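Local coordinates for actin-related protein 8 (Homo sapiens, PDB 4FO0) that serves as a non-polymerising, ATP-binding actin-related subunit of the INO80 chromatin-remodelling complex, with low basal ATPase activity, at residues Trp60-Asn72 with Ala365-Leu377. Numbering follows the deposited sequence.
Sequences WLLREGLNKPESN and ATFGIVGQKMTTL
Val370 N gives its hydrogen to Gly65 O at 3.0 Å, a moderately bent bond (149° at the hydrogen) and the one backbone-to-backbone hydrogen bond between two loops nearly 300 residues apart. Gly65 is the third residue of a type II turn from Arg63 to Leu66, and it has no room for a side chain: a CB would run into Val370 O and the amide nitrogen of Gln372. The Gln372 amide braces its own loop. Bent at chi2 (-72°), the Gln372 chain folds back so that NE2 meets Val370 O at 3.1 Å, almost straight and in the plane of the amide, while its OE1 rests 3.7 Å from Glu64 CB. With an alanine in place of Gln372, Val370 O would probably lose its amide donor and the turn at Glu64 and Gly65 its cover.

The Val370 side chain presses against the other loop. Its CB packs on Lys68 CG at 3.5 Å. With CG1 anti to the backbone N (chi1 178°), CG2 lies beside that nitrogen and touches Ser71 OG, while CG1 turns toward Glu70 OE1. The Ser71 hydroxyl also lies 2.9 Å from Gly368 O and accepts a weak hydrogen bond from Lys68 N, so it sits between the two loops.

At the two ends of the turn, Ile369 meets Arg63 and Leu66: its CD1 lies over one face of the guanidinium, offset toward the rim, and its CG1 runs beside Leu66 CD2, 3.7 Å away. The guanidinium itself is held elsewhere: NH1 forms a salt bridge with Asp282 and a hydrogen bond to Ala277 O.

In the actin fold, this contact joins the approach to helix 71-88 with the loop leading into edge strand 375-377, which pairs with strand 274-276, while Arg63 and Leu66 lean on helix 280-293.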
ATOM      1  N   TRP A  60     -12.483  -3.774  -3.421  1.00 42.91           N
ATOM      2  CA  TRP A  60     -11.321  -2.909  -3.346  1.00 38.50           C
ATOM      3  C   TRP A  60     -11.465  -1.850  -2.236  1.00 53.44           C
ATOM      4  O   TRP A  60     -10.876  -1.982  -1.156  1.00 46.07           O
ATOM      5  CB  TRP A  60     -11.091  -2.248  -4.689  1.00 36.06           C
ATOM      6  CG  TRP A  60      -9.892  -1.376  -4.712  1.00 52.68           C
ATOM      7  CD1 TRP A  60      -8.979  -1.199  -3.708  1.00 48.72           C
ATOM      8  CD2 TRP A  60      -9.470  -0.545  -5.796  1.00 55.80           C
ATOM      9  NE1 TRP A  60      -8.017  -0.302  -4.105  1.00 41.74           N
ATOM     10  CE2 TRP A  60      -8.294   0.116  -5.380  1.00 50.51           C
ATOM     11  CE3 TRP A  60      -9.971  -0.295  -7.083  1.00 40.12           C
ATOM     12  CZ2 TRP A  60      -7.612   1.006  -6.201  1.00 59.73           C
ATOM     13  CZ3 TRP A  60      -9.296   0.586  -7.896  1.00 41.37           C
ATOM     14  CH2 TRP A  60      -8.126   1.229  -7.454  1.00 57.86           C
ATOM     15  N   LEU A  61     -12.246  -0.803  -2.502  1.00 47.13           N
ATOM     16  CA  LEU A  61     -12.516   0.206  -1.483  1.00 41.09           C
ATOM     17  C   LEU A  61     -13.615  -0.236  -0.516  1.00 43.58           C
ATOM     18  O   LEU A  61     -13.815   0.381   0.522  1.00 46.56           O
ATOM     19  CB  LEU A  61     -12.884   1.564  -2.089  1.00 23.84           C
ATOM     20  CG  LEU A  61     -11.917   2.289  -3.016  1.00 36.71           C
ATOM     21  CD1 LEU A  61     -12.323   3.750  -3.076  1.00 36.68           C
ATOM     22  CD2 LEU A  61     -10.457   2.146  -2.584  1.00 45.05           C
ATOM     23  N   LEU A  62     -14.348  -1.286  -0.847  1.00 49.39           N
ATOM     24  CA  LEU A  62     -15.250  -1.849   0.148  1.00 41.46           C
ATOM     25  C   LEU A  62     -14.599  -3.049   0.825  1.00 52.59           C
ATOM     26  O   LEU A  62     -13.606  -3.598   0.331  1.00 49.02           O
ATOM     27  CB  LEU A  62     -16.586  -2.237  -0.463  1.00 36.37           C
ATOM     28  CG  LEU A  62     -17.520  -1.093  -0.833  1.00 55.46           C
ATOM     29  CD1 LEU A  62     -18.907  -1.652  -1.035  1.00 47.89           C
ATOM     30  CD2 LEU A  62     -17.532  -0.042   0.257  1.00 55.66           C
ATOM     31  N   ARG A  63     -15.156  -3.444   1.964  1.00 41.76           N
ATOM     32  CA  ARG A  63     -14.594  -4.524   2.763  1.00 33.88           C
ATOM     33  C   ARG A  63     -15.670  -4.967   3.724  1.00 34.07           C
ATOM     34  O   ARG A  63     -16.657  -4.255   3.907  1.00 38.47           O
ATOM     35  CB  ARG A  63     -13.356  -4.037   3.531  1.00 29.64           C
ATOM     36  CG  ARG A  63     -13.590  -2.762   4.350  1.00 35.99           C
ATOM     37  CD  ARG A  63     -12.325  -2.302   5.051  1.00 34.60           C
ATOM     38  NE  ARG A  63     -11.765  -3.335   5.921  1.00 49.04           N
ATOM     39  CZ  ARG A  63     -10.588  -3.236   6.532  1.00 39.02           C
ATOM     40  NH1 ARG A  63      -9.846  -2.155   6.367  1.00 30.95           N
ATOM     41  NH2 ARG A  63     -10.152  -4.216   7.305  1.00 41.67           N
ATOM     42  N   GLU A  64     -15.482  -6.133   4.339  1.00 36.12           N
ATOM     43  CA  GLU A  64     -16.427  -6.637   5.337  1.00 45.02           C
ATOM     44  C   GLU A  64     -16.510  -5.751   6.576  1.00 41.52           C
ATOM     45  O   GLU A  64     -15.512  -5.190   7.024  1.00 46.85           O
ATOM     46  CB  GLU A  64     -16.034  -8.037   5.793  1.00 42.73           C
ATOM     47  CG  GLU A  64     -16.414  -9.160   4.863  1.00 58.55           C
ATOM     48  CD  GLU A  64     -15.781 -10.474   5.303  1.00110.04           C
ATOM     49  OE1 GLU A  64     -15.373 -11.271   4.425  1.00118.58           O
ATOM     50  OE2 GLU A  64     -15.679 -10.702   6.531  1.00106.96           O
ATOM     51  N   GLY A  65     -17.705  -5.654   7.143  1.00 42.24           N
ATOM     52  CA  GLY A  65     -17.877  -5.008   8.428  1.00 44.61           C
ATOM     53  C   GLY A  65     -18.198  -3.522   8.388  1.00 43.35           C
ATOM     54  O   GLY A  65     -18.306  -2.898   9.439  1.00 37.30           O
ATOM     55  N   LEU A  66     -18.355  -2.948   7.196  1.00 41.92           N
ATOM     56  CA  LEU A  66     -18.661  -1.523   7.089  1.00 38.50           C
ATOM     57  C   LEU A  66     -20.116  -1.202   7.415  1.00 49.36           C
ATOM     58  O   LEU A  66     -20.449  -0.047   7.686  1.00 50.27           O
ATOM     59  CB  LEU A  66     -18.331  -0.989   5.699  1.00 27.27           C
ATOM     60  CG  LEU A  66     -16.854  -0.851   5.362  1.00 48.84           C
ATOM     61  CD1 LEU A  66     -16.731  -0.252   3.980  1.00 37.88           C
ATOM     62  CD2 LEU A  66     -16.130   0.000   6.402  1.00 27.97           C
ATOM     63  N   ASN A  67     -20.983  -2.213   7.377  1.00 46.50           N
ATOM     64  CA  ASN A  67     -22.410  -1.983   7.593  1.00 50.34           C
ATOM     65  C   ASN A  67     -23.037  -2.811   8.701  1.00 54.87           C
ATOM     66  O   ASN A  67     -24.209  -3.159   8.627  1.00 60.74           O
ATOM     67  CB  ASN A  67     -23.202  -2.171   6.299  1.00 67.48           C
ATOM     68  CG  ASN A  67     -22.882  -1.105   5.266  1.00 89.40           C
ATOM     69  OD1 ASN A  67     -23.137   0.085   5.484  1.00 80.29           O
ATOM     70  ND2 ASN A  67     -22.317  -1.527   4.131  1.00 83.22           N
ATOM     71  N   LYS A  68     -22.263  -3.132   9.728  1.00 50.73           N
ATOM     72  CA  LYS A  68     -22.847  -3.709  10.925  1.00 56.84           C
ATOM     73  C   LYS A  68     -23.752  -2.657  11.578  1.00 55.95           C
ATOM     74  O   LYS A  68     -23.675  -1.475  11.246  1.00 52.50           O
ATOM     75  CB  LYS A  68     -21.750  -4.138  11.895  1.00 50.39           C
ATOM     76  CG  LYS A  68     -20.783  -5.138  11.338  1.00 46.38           C
ATOM     77  CD  LYS A  68     -21.485  -6.406  10.924  1.00 54.21           C
ATOM     78  CE  LYS A  68     -20.479  -7.512  10.652  1.00 57.66           C
ATOM     79  NZ  LYS A  68     -21.133  -8.846  10.559  1.00 64.77           N
ATOM     80  N   PRO A  69     -24.623  -3.086  12.501  1.00 62.85           N
ATOM     81  CA  PRO A  69     -25.463  -2.151  13.261  1.00 57.00           C
ATOM     82  C   PRO A  69     -24.656  -1.057  13.963  1.00 49.73           C
ATOM     83  O   PRO A  69     -25.088   0.097  14.056  1.00 53.05           O
ATOM     84  CB  PRO A  69     -26.125  -3.058  14.291  1.00 48.77           C
ATOM     85  CG  PRO A  69     -26.222  -4.383  13.585  1.00 51.13           C
ATOM     86  CD  PRO A  69     -24.983  -4.493  12.754  1.00 49.34           C
ATOM     87  N   GLU A  70     -23.472  -1.409  14.440  1.00 63.10           N
ATOM     88  CA  GLU A  70     -22.649  -0.452  15.175  1.00 57.21           C
ATOM     89  C   GLU A  70     -21.811   0.443  14.264  1.00 46.76           C
ATOM     90  O   GLU A  70     -21.267   1.444  14.717  1.00 56.08           O
ATOM     91  CB  GLU A  70     -21.740  -1.180  16.168  1.00 54.51           C
ATOM     92  CG  GLU A  70     -22.471  -2.158  17.092  1.00 76.17           C
ATOM     93  CD  GLU A  70     -22.532  -3.596  16.550  1.00 91.68           C
ATOM     94  OE1 GLU A  70     -22.618  -3.806  15.314  1.00 67.66           O
ATOM     95  OE2 GLU A  70     -22.496  -4.527  17.382  1.00106.44           O
ATOM     96  N   SER A  71     -21.718   0.097  12.983  1.00 45.54           N
ATOM     97  CA  SER A  71     -20.766   0.763  12.095  1.00 45.09           C
ATOM     98  C   SER A  71     -20.966   2.255  12.040  1.00 41.52           C
ATOM     99  O   SER A  71     -20.005   3.019  12.038  1.00 49.71           O
ATOM    100  CB  SER A  71     -20.822   0.195  10.684  1.00 35.09           C
ATOM    101  OG  SER A  71     -20.199  -1.071  10.634  1.00 49.00           O
ATOM    102  N   ASN A  72     -22.217   2.676  11.993  1.00 45.12           N
ATOM    103  CA  ASN A  72     -22.492   4.082  11.813  1.00 37.81           C
ATOM    104  C   ASN A  72     -22.147   4.897  13.048  1.00 47.60           C
ATOM    105  O   ASN A  72     -21.521   5.952  12.944  1.00 46.72           O
ATOM    106  CB  ASN A  72     -23.937   4.302  11.398  1.00 54.45           C
ATOM    107  CG  ASN A  72     -24.109   5.576  10.628  1.00 82.23           C
ATOM    108  OD1 ASN A  72     -24.023   5.580   9.399  1.00 98.01           O
ATOM    109  ND2 ASN A  72     -24.317   6.683  11.343  1.00 59.00           N
ATOM    110  N   ALA A 365     -11.189   4.140  14.212  1.00 35.73           N
ATOM    111  CA  ALA A 365     -12.570   3.769  14.497  1.00 39.09           C
ATOM    112  C   ALA A 365     -13.469   4.503  13.506  1.00 32.58           C
ATOM    113  O   ALA A 365     -14.598   4.096  13.240  1.00 30.60           O
ATOM    114  CB  ALA A 365     -12.931   4.138  15.914  1.00 29.32           C
ATOM    115  N   THR A 366     -12.947   5.600  12.972  1.00 23.89           N
ATOM    116  CA  THR A 366     -13.676   6.452  12.039  1.00 31.19           C
ATOM    117  C   THR A 366     -14.100   5.668  10.806  1.00 35.22           C
ATOM    118  O   THR A 366     -15.093   5.997  10.155  1.00 38.01           O
ATOM    119  CB  THR A 366     -12.796   7.651  11.600  1.00 40.63           C
ATOM    120  OG1 THR A 366     -12.347   8.356  12.756  1.00 35.00           O
ATOM    121  CG2 THR A 366     -13.554   8.609  10.722  1.00 34.74           C
ATOM    122  N   PHE A 367     -13.336   4.627  10.489  1.00 28.81           N
ATOM    123  CA  PHE A 367     -13.616   3.778   9.330  1.00 29.98           C
ATOM    124  C   PHE A 367     -14.900   2.991   9.475  1.00 37.49           C
ATOM    125  O   PHE A 367     -15.455   2.535   8.479  1.00 55.30           O
ATOM    126  CB  PHE A 367     -12.433   2.849   9.034  1.00 25.42           C
ATOM    127  CG  PHE A 367     -11.219   3.582   8.575  1.00 19.22           C
ATOM    128  CD1 PHE A 367     -11.351   4.700   7.760  1.00 32.66           C
ATOM    129  CD2 PHE A 367      -9.963   3.205   8.986  1.00 23.24           C
ATOM    130  CE1 PHE A 367     -10.232   5.405   7.339  1.00 43.46           C
ATOM    131  CE2 PHE A 367      -8.842   3.904   8.567  1.00 27.30           C
ATOM    132  CZ  PHE A 367      -8.972   5.002   7.743  1.00 22.68           C
ATOM    133  N   GLY A 368     -15.368   2.854  10.716  1.00 42.96           N
ATOM    134  CA  GLY A 368     -16.601   2.153  11.024  1.00 34.11           C
ATOM    135  C   GLY A 368     -16.553   0.666  10.727  1.00 42.31           C
ATOM    136  O   GLY A 368     -17.572   0.070  10.409  1.00 43.72           O
ATOM    137  N   ILE A 369     -15.370   0.066  10.822  1.00 40.77           N
ATOM    138  CA  ILE A 369     -15.226  -1.365  10.579  1.00 37.87           C
ATOM    139  C   ILE A 369     -15.527  -2.132  11.858  1.00 40.78           C
ATOM    140  O   ILE A 369     -14.924  -1.888  12.898  1.00 39.80           O
ATOM    141  CB  ILE A 369     -13.816  -1.724  10.064  1.00 37.81           C
ATOM    142  CG1 ILE A 369     -13.519  -0.973   8.760  1.00 39.94           C
ATOM    143  CG2 ILE A 369     -13.701  -3.210   9.823  1.00 35.47           C
ATOM    144  CD1 ILE A 369     -12.020  -0.796   8.479  1.00 30.67           C
ATOM    145  N   VAL A 370     -16.476  -3.053  11.779  1.00 40.37           N
ATOM    146  CA  VAL A 370     -16.944  -3.754  12.963  1.00 34.81           C
ATOM    147  C   VAL A 370     -16.848  -5.261  12.788  1.00 44.65           C
ATOM    148  O   VAL A 370     -17.260  -5.818  11.759  1.00 42.46           O
ATOM    149  CB  VAL A 370     -18.400  -3.375  13.289  1.00 49.10           C
ATOM    150  CG1 VAL A 370     -18.895  -4.133  14.493  1.00 32.55           C
ATOM    151  CG2 VAL A 370     -18.512  -1.876  13.535  1.00 64.91           C
ATOM    152  N   GLY A 371     -16.282  -5.917  13.795  1.00 35.20           N
ATOM    153  CA  GLY A 371     -16.245  -7.365  13.816  1.00 29.94           C
ATOM    154  C   GLY A 371     -15.101  -8.015  13.066  1.00 40.47           C
ATOM    155  O   GLY A 371     -15.190  -9.184  12.710  1.00 51.98           O
ATOM    156  N   GLN A 372     -14.023  -7.277  12.834  1.00 39.45           N
ATOM    157  CA  GLN A 372     -12.883  -7.832  12.113  1.00 42.83           C
ATOM    158  C   GLN A 372     -11.624  -7.750  12.940  1.00 39.44           C
ATOM    159  O   GLN A 372     -11.483  -6.880  13.805  1.00 48.77           O
ATOM    160  CB  GLN A 372     -12.669  -7.077  10.810  1.00 33.14           C
ATOM    161  CG  GLN A 372     -13.963  -6.674  10.176  1.00 34.41           C
ATOM    162  CD  GLN A 372     -14.680  -7.858   9.591  1.00 54.28           C
ATOM    163  OE1 GLN A 372     -14.082  -8.649   8.865  1.00 50.45           O
ATOM    164  NE2 GLN A 372     -15.965  -8.003   9.917  1.00 51.71           N
ATOM    165  N   LYS A 373     -10.711  -8.673  12.675  1.00 37.92           N
ATOM    166  CA  LYS A 373      -9.370  -8.601  13.235  1.00 52.38           C
ATOM    167  C   LYS A 373      -8.686  -7.409  12.572  1.00 40.07           C
ATOM    168  O   LYS A 373      -8.569  -7.356  11.351  1.00 50.82           O
ATOM    169  CB  LYS A 373      -8.607  -9.904  12.963  1.00 39.47           C
ATOM    170  CG  LYS A 373      -7.244 -10.002  13.634  1.00 54.12           C
ATOM    171  CD  LYS A 373      -6.533 -11.280  13.193  1.00 53.57           C
ATOM    172  CE  LYS A 373      -5.081 -11.310  13.634  1.00 63.29           C
ATOM    173  NZ  LYS A 373      -4.950 -11.087  15.093  1.00 72.19           N
ATOM    174  N   MET A 374      -8.267  -6.443  13.375  1.00 42.39           N
ATOM    175  CA  MET A 374      -7.739  -5.185  12.859  1.00 40.66           C
ATOM    176  C   MET A 374      -6.252  -5.035  13.114  1.00 40.80           C
ATOM    177  O   MET A 374      -5.554  -4.332  12.393  1.00 46.02           O
ATOM    178  CB  MET A 374      -8.498  -4.027  13.490  1.00 44.89           C
ATOM    179  CG  MET A 374      -9.912  -3.948  12.982  1.00 39.46           C
ATOM    180  SD  MET A 374      -9.861  -3.364  11.280  1.00 50.13           S
ATOM    181  CE  MET A 374     -11.218  -4.311  10.608  1.00 53.19           C
ATOM    182  N   THR A 375      -5.780  -5.719  14.146  1.00 52.97           N
ATOM    183  CA  THR A 375      -4.394  -5.646  14.557  1.00 48.37           C
ATOM    184  C   THR A 375      -3.823  -7.051  14.646  1.00 43.07           C
ATOM    185  O   THR A 375      -4.514  -7.991  15.027  1.00 53.44           O
ATOM    186  CB  THR A 375      -4.264  -4.952  15.918  1.00 46.58           C
ATOM    187  OG1 THR A 375      -5.056  -3.756  15.922  1.00 42.12           O
ATOM    188  CG2 THR A 375      -2.807  -4.602  16.199  1.00 54.87           C
ATOM    189  N   THR A 376      -2.556  -7.186  14.288  1.00 40.77           N
ATOM    190  CA  THR A 376      -1.910  -8.478  14.265  1.00 33.26           C
ATOM    191  C   THR A 376      -0.523  -8.360  14.836  1.00 50.16           C
ATOM    192  O   THR A 376       0.214  -7.438  14.496  1.00 51.13           O
ATOM    193  CB  THR A 376      -1.756  -8.968  12.845  1.00 46.26           C
ATOM    194  OG1 THR A 376      -3.023  -8.898  12.180  1.00 67.34           O
ATOM    195  CG2 THR A 376      -1.259 -10.386  12.845  1.00 46.08           C
ATOM    196  N   LEU A 377      -0.174  -9.297  15.712  1.00 65.77           N
ATOM    197  CA  LEU A 377       1.172  -9.383  16.260  1.00 56.91           C
ATOM    198  C   LEU A 377       1.842 -10.619  15.702  1.00 69.67           C
ATOM    199  O   LEU A 377       1.176 -11.448  15.069  1.00 67.11           O
ATOM    200  CB  LEU A 377       1.100  -9.473  17.764  1.00 56.48           C
ATOM    201  CG  LEU A 377       0.375  -8.261  18.319  1.00 59.60           C
ATOM    202  CD1 LEU A 377       0.048  -8.493  19.767  1.00 45.14           C
ATOM    203  CD2 LEU A 377       1.254  -7.038  18.147  1.00 62.17           C
TER